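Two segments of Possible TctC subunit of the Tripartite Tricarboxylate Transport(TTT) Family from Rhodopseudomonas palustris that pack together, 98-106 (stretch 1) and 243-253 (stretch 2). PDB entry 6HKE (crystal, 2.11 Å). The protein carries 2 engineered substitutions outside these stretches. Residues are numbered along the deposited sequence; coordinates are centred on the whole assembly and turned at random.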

# COMPACT_ATOMS: atom_id res chain seq x y z
N PRO A 98 5.40 14.58 1.08
CA PRO A 98 5.51 13.43 1.97
C PRO A 98 6.82 13.40 2.76
O PRO A 98 6.81 12.81 3.82
N ASP A 99 7.90 14.02 2.26
CA ASP A 99 9.20 14.11 2.99
C ASP A 99 9.12 15.17 4.08
O ASP A 99 9.60 14.89 5.18
N LYS A 100 8.53 16.33 3.82
CA LYS A 100 8.76 17.54 4.65
C LYS A 100 7.54 17.92 5.50
O LYS A 100 7.72 18.71 6.44
N ASP A 101 6.35 17.39 5.23
CA ASP A 101 5.14 17.76 6.01
C ASP A 101 4.83 16.67 7.05
O ASP A 101 3.75 16.73 7.66
N PHE A 102 5.77 15.74 7.27
CA PHE A 102 5.61 14.57 8.18
C PHE A 102 6.93 14.26 8.87
O PHE A 102 8.02 14.44 8.28
N THR A 103 6.80 13.82 10.12
CA THR A 103 7.87 13.17 10.88
C THR A 103 7.63 11.67 10.75
O THR A 103 6.67 11.14 11.32
N PRO A 104 8.49 10.98 9.95
CA PRO A 104 8.45 9.53 9.85
C PRO A 104 8.63 8.92 11.24
O PRO A 104 9.48 9.37 11.96
N VAL A 105 7.84 7.92 11.59
CA VAL A 105 7.94 7.21 12.89
C VAL A 105 8.62 5.86 12.65
O VAL A 105 9.67 5.61 13.29
N ALA A 106 8.05 5.04 11.75
CA ALA A 106 8.38 3.61 11.62
C ALA A 106 7.88 3.02 10.29
O ALA A 106 6.68 3.19 9.97
N ALA A 243 3.95 11.03 11.71
CA ALA A 243 3.39 12.03 12.65
C ALA A 243 3.40 13.38 11.95
O ALA A 243 4.09 13.55 10.94
N PRO A 244 2.63 14.37 12.45
CA PRO A 244 2.68 15.72 11.90
C PRO A 244 4.12 16.22 12.04
O PRO A 244 4.81 15.75 12.94
N ARG A 245 4.56 17.09 11.13
CA ARG A 245 5.94 17.62 11.15
C ARG A 245 6.10 18.37 12.47
O ARG A 245 5.13 18.96 12.92
N GLY A 246 7.24 18.22 13.13
CA GLY A 246 7.50 18.88 14.43
C GLY A 246 7.09 18.06 15.64
O GLY A 246 7.20 18.59 16.74
N THR A 247 6.62 16.81 15.45
CA THR A 247 6.33 15.90 16.58
C THR A 247 7.66 15.64 17.27
O THR A 247 8.63 15.25 16.61
N PRO A 248 7.78 15.95 18.58
CA PRO A 248 9.04 15.84 19.30
C PRO A 248 9.68 14.46 19.13
O PRO A 248 8.95 13.45 19.14
N GLU A 249 11.01 14.44 18.99
CA GLU A 249 11.82 13.22 18.75
C GLU A 249 11.60 12.20 19.88
O GLU A 249 11.51 11.01 19.59
N PRO A 250 11.49 12.58 21.17
CA PRO A 250 11.21 11.59 22.21
C PRO A 250 9.85 10.88 22.03
O PRO A 250 9.75 9.70 22.28
N ILE A 251 8.83 11.62 21.61
CA ILE A 251 7.48 11.04 21.33
C ILE A 251 7.63 10.11 20.13
O ILE A 251 7.06 9.01 20.15
N VAL A 252 8.41 10.53 19.13
CA VAL A 252 8.71 9.69 17.94
C VAL A 252 9.47 8.43 18.39
O VAL A 252 9.13 7.35 17.88
N ALA A 253 10.46 8.54 19.30
CA ALA A 253 11.28 7.39 19.76
C ALA A 253 10.38 6.32 20.41
O ALA A 253 10.53 5.13 20.10

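The contact is organised around T103 and A243, an antiparallel hydrogen-bonded pair at the meeting of two strands. T103 N donates to A243 O at 2.8 Å, and A243 N returns the bond to T103 O, also at 2.8 Å. This double clamp fixes the register and sends both side chains to the same face of the sheet, where T103 CB lies 4.4 Å from A243 CB. V105 packs beside A243: in the t rotamer (chi1 172°), its CG2 sits 4.0 Å from A243 CB and 4.4 Å from V252 CG1.

T103 shows how a threonine can serve two environments at once. Its m rotamer (chi1 -60°) carries OG1 to the turn that follows the second strand and CG2 to the helix beyond. There OG1 accepts a weak hydrogen bond from G246 N at 3.4 Å, while CG2 packs 3.5 Å from V252 CG2. V252 is the helix residue whose CA-to-CB bond points toward the first stretch; its t rotamer (chi1 176°) sets CG2 against the threonine methyl and brings CG1 within 3.8 Å of P104 O.

Between strand and helix, a type II turn runs from P244 to T247. G246 takes a positive phi of 90°, a value that favours glycine. The turn is braced from within: T247, in the m rotamer, donates from OG1 to P244 O at 2.7 Å, and T247 N reaches the same P244 O at 3.3 Å.

R245 leaves this turn with its CA-to-CB bond sideways, then follows a t, p, t course through chi1 to chi3. The p value at chi2 (56°) bends the chain, and the guanidinium comes to lie along the first stretch's backbone. NH1 donates to F102 O at 2.6 Å, with that oxygen near the guanidinium plane, whereas K100 O lies over one face. The aliphatic part packs too, CG resting 3.2 Å from K100 O and CD 3.6 Å from T103 OG1. Across the stretches, this arginine's hydrogen-bond partner is a backbone carbonyl, F102 O.

One water bridges the two backbones beside this pairing, donating to D101 O at 2.6 Å and accepting from R245 N at 2.8 Å. F102, in the m rotamer, directs its CA-to-CB bond away overall, yet A243 O meets the ring edge and makes a CA-H...O contact with F102 CA at 3.3 Å.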

# COMPACT_ATOMS: atom_id res chain seq x y z
CB PRO A 98 5.42 12.22 1.04
CG PRO A 98 4.79 12.77 -0.22
CD PRO A 98 5.26 14.21 -0.33
CB ASP A 99 10.42 14.34 2.08
CG ASP A 99 10.27 15.31 0.92
OD1 ASP A 99 9.13 15.73 0.64
OD2 ASP A 99 11.30 15.59 0.28
CB LYS A 100 9.17 18.69 3.73
CG LYS A 100 10.58 18.54 3.16
CD LYS A 100 10.91 19.61 2.13
CE LYS A 100 12.39 19.70 1.85
NZ LYS A 100 12.85 18.58 1.00
CB ASP A 101 4.00 18.10 5.05
CG ASP A 101 4.21 19.45 4.38
OD1 ASP A 101 4.63 20.38 5.10
OD2 ASP A 101 3.97 19.56 3.17
CB PHE A 102 5.12 13.33 7.44
CG PHE A 102 3.79 13.55 6.79
CD1 PHE A 102 2.62 13.48 7.53
CD2 PHE A 102 3.71 13.96 5.47
CE1 PHE A 102 1.39 13.76 6.94
CE2 PHE A 102 2.48 14.22 4.89
CZ PHE A 102 1.32 14.10 5.62
CB THR A 103 7.93 13.69 12.32
OG1 THR A 103 8.19 15.08 12.17
CG2 THR A 103 9.01 13.03 13.14
CB PRO A 104 9.65 9.19 8.95
CG PRO A 104 10.53 10.40 9.08
CD PRO A 104 9.58 11.56 9.18
CB VAL A 105 6.56 7.08 13.56
CG1 VAL A 105 6.57 6.20 14.79
CG2 VAL A 105 6.02 8.45 13.89
CB ALA A 106 7.77 2.88 12.79
CB ALA A 243 4.19 12.06 13.93
CB PRO A 244 1.65 16.50 12.73
CG PRO A 244 0.71 15.43 13.23
CD PRO A 244 1.61 14.24 13.51
CB ARG A 245 6.21 18.48 9.92
CG ARG A 245 7.68 18.75 9.68
CD ARG A 245 8.51 17.48 9.55
NE ARG A 245 9.87 17.78 9.09
CZ ARG A 245 10.69 16.91 8.53
NH1 ARG A 245 10.33 15.65 8.35
NH2 ARG A 245 11.90 17.30 8.13
CB THR A 247 5.61 14.60 16.15
OG1 THR A 247 4.37 14.91 15.52
CG2 THR A 247 5.32 13.69 17.33
CB PRO A 248 8.61 16.11 20.75
CG PRO A 248 7.45 17.07 20.62
CD PRO A 248 6.70 16.50 19.43
CB GLU A 249 13.28 13.57 18.49
CG GLU A 249 13.49 14.38 17.20
CD GLU A 249 12.66 14.05 15.95
OE1 GLU A 249 13.04 13.12 15.20
OE2 GLU A 249 11.63 14.73 15.72
CB PRO A 250 11.23 12.42 23.51
CG PRO A 250 11.98 13.70 23.16
CD PRO A 250 11.69 13.94 21.70
CB ILE A 251 6.44 12.15 21.11
CG1 ILE A 251 6.16 12.91 22.41
CG2 ILE A 251 5.16 11.58 20.52
CD1 ILE A 251 5.05 13.94 22.32
CB VAL A 252 9.46 10.48 16.86
CG1 VAL A 252 9.85 9.58 15.70
CG2 VAL A 252 8.64 11.65 16.37
CB ALA A 253 12.37 7.86 20.69
O HOH W 1 2.76 18.40 9.39